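CRISPR-associated endoribonuclease Cas6 1 (Methanocaldococcus jannaschii DSM 2661, PDB 5YI6) probably cleaves CRISPR precursor transcripts as an RNA-binding endoribonuclease, yielding the crRNAs that guide antiviral defence. Local coordinates at residues D150-N155 with Y201-E206. Sequence-based numbering, arbitrary orientation.
Sequences DLLPNN and YCRCSE. With PO4 (phosphate ion), chain F.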
# COMPACT_ATOMS: atom_id res chain seq x y z
N ASP A 150 5.56 16.18 7.53
CA ASP A 150 5.73 14.77 7.14
C ASP A 150 6.92 14.18 7.89
O ASP A 150 8.06 14.58 7.65
CB ASP A 150 5.92 14.68 5.63
CG ASP A 150 4.72 15.18 4.86
OD1 ASP A 150 3.60 15.15 5.40
OD2 ASP A 150 4.91 15.61 3.71
N LEU A 151 6.65 13.23 8.79
CA LEU A 151 7.72 12.58 9.52
C LEU A 151 8.45 11.56 8.66
O LEU A 151 7.82 10.77 7.93
CB LEU A 151 7.15 11.87 10.75
CG LEU A 151 6.53 12.82 11.77
CD1 LEU A 151 5.77 12.04 12.83
CD2 LEU A 151 7.64 13.70 12.38
N LEU A 152 9.79 11.58 8.74
CA LEU A 152 10.69 10.61 8.12
C LEU A 152 11.55 9.97 9.21
O LEU A 152 11.62 10.53 10.31
CB LEU A 152 11.56 11.33 7.09
CG LEU A 152 10.72 12.07 6.03
CD1 LEU A 152 11.63 12.95 5.17
CD2 LEU A 152 9.95 11.05 5.17
N PRO A 153 12.25 8.86 8.93
CA PRO A 153 13.00 8.18 10.01
C PRO A 153 14.04 9.03 10.71
O PRO A 153 14.42 8.70 11.85
CB PRO A 153 13.64 6.98 9.30
CG PRO A 153 12.66 6.67 8.20
CD PRO A 153 12.20 8.02 7.71
N ASN A 154 14.54 10.09 10.09
CA ASN A 154 15.49 10.93 10.79
C ASN A 154 14.81 11.94 11.72
O ASN A 154 15.53 12.67 12.41
CB ASN A 154 16.44 11.63 9.81
CG ASN A 154 15.74 12.44 8.73
OD1 ASN A 154 14.54 12.39 8.56
ND2 ASN A 154 16.52 13.21 8.01
N ASN A 155 13.48 11.98 11.77
CA ASN A 155 12.76 12.77 12.77
C ASN A 155 12.64 12.01 14.09
O ASN A 155 12.34 10.81 14.11
CB ASN A 155 11.36 13.13 12.28
CG ASN A 155 11.36 14.14 11.16
OD1 ASN A 155 10.99 13.85 10.00
ND2 ASN A 155 11.74 15.37 11.50
N TYR A 201 1.57 17.68 -2.22
CA TYR A 201 2.63 16.69 -2.30
C TYR A 201 3.19 16.47 -0.90
O TYR A 201 3.35 17.41 -0.12
CB TYR A 201 3.72 17.16 -3.25
CG TYR A 201 3.22 17.26 -4.68
CD1 TYR A 201 3.55 16.29 -5.63
CD2 TYR A 201 2.35 18.29 -5.05
CE1 TYR A 201 3.06 16.39 -6.95
CE2 TYR A 201 1.86 18.40 -6.33
CZ TYR A 201 2.21 17.45 -7.28
OH TYR A 201 1.71 17.58 -8.56
N CYS A 202 3.48 15.23 -0.57
CA CYS A 202 4.02 14.90 0.73
C CYS A 202 5.36 14.21 0.56
O CYS A 202 5.73 13.79 -0.54
CB CYS A 202 3.04 14.04 1.52
SG CYS A 202 2.71 12.42 0.74
N ARG A 203 6.11 14.12 1.65
CA ARG A 203 7.34 13.35 1.69
C ARG A 203 7.05 12.05 2.44
O ARG A 203 6.55 12.08 3.56
CB ARG A 203 8.45 14.14 2.38
CG ARG A 203 8.79 15.41 1.64
CD ARG A 203 9.77 16.31 2.40
NE ARG A 203 11.12 15.74 2.45
CZ ARG A 203 11.95 15.70 1.41
NH1 ARG A 203 13.16 15.18 1.53
NH2 ARG A 203 11.56 16.17 0.23
N CYS A 204 7.34 10.91 1.79
CA CYS A 204 7.10 9.58 2.31
C CYS A 204 8.43 8.85 2.39
O CYS A 204 9.44 9.30 1.83
CB CYS A 204 6.11 8.81 1.39
SG CYS A 204 4.48 9.54 1.44
N SER A 205 8.47 7.72 3.08
CA SER A 205 9.73 7.01 3.27
C SER A 205 9.73 5.70 2.50
O SER A 205 8.90 4.83 2.78
CB SER A 205 10.00 6.71 4.75
OG SER A 205 10.02 7.90 5.53
N GLU A 206 10.65 5.55 1.55
CA GLU A 206 11.02 4.23 1.05
C GLU A 206 12.04 3.65 2.02
O GLU A 206 13.06 4.28 2.29
CB GLU A 206 11.60 4.36 -0.36
CG GLU A 206 12.14 3.09 -0.97
CD GLU A 206 12.63 3.34 -2.40
OE1 GLU A 206 13.86 3.40 -2.60
OE2 GLU A 206 11.77 3.53 -3.29
P PO4 F . 13.65 16.43 14.96
O1 PO4 F . 13.33 16.82 16.39
O2 PO4 F . 12.33 16.11 14.28
O3 PO4 F . 14.56 15.21 14.95
O4 PO4 F . 14.31 17.57 14.22
O HOH W 1 5.85 10.78 5.84
O HOH W 2 7.55 8.31 6.51
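Asp150 hydrogen-bonds to strand 201-213 through OD2: the backbone N of Arg203 donates to it over 2.8 Å at a nearly straight 165°, arriving from above the carboxylate plane. Chi1 of -63° sets CG of Asp150 anti to the carbonyl carbon, beside its own N; CB lies 3.4 Å from O of Arg203, and OD2 also lies 3.3 Å from CB of Cys202. The acid thus accepts from a main-chain N-H, while NE of Arg203 stays 6.3 Å from OD2 of Asp150, so no salt bridge forms and any attraction would be long-range. The arginine side chain, bent at chi3, instead crosses Leu152 at about a right angle, with CD1 of Leu152 3.9 Å from NE. The other methyl, CD2 of Leu152, packs 3.2 Å from OG of Ser205, and CD of Pro153 approaches the same hydroxyl at 3.1 Å. Two waters bond to O of Leu151; one also reaches O of Arg203, the other OG of Ser205. Behind this shell, a type I turn is closed by Asn155 N to Leu152 O, and OD1 of Asn155 takes the N-H of Leu152 on an in-plane lone pair. ND2 of Asn155 hydrogen-bonds to OH of Tyr149 and to O2 of a phosphate ion, probably from the crystallisation liquor. Away from the predicted catalytic residues, a side-chain-to-backbone bond, water bridges and aliphatic groups packed on polar atoms thus join loop to sheet without direct backbone-to-backbone bonds.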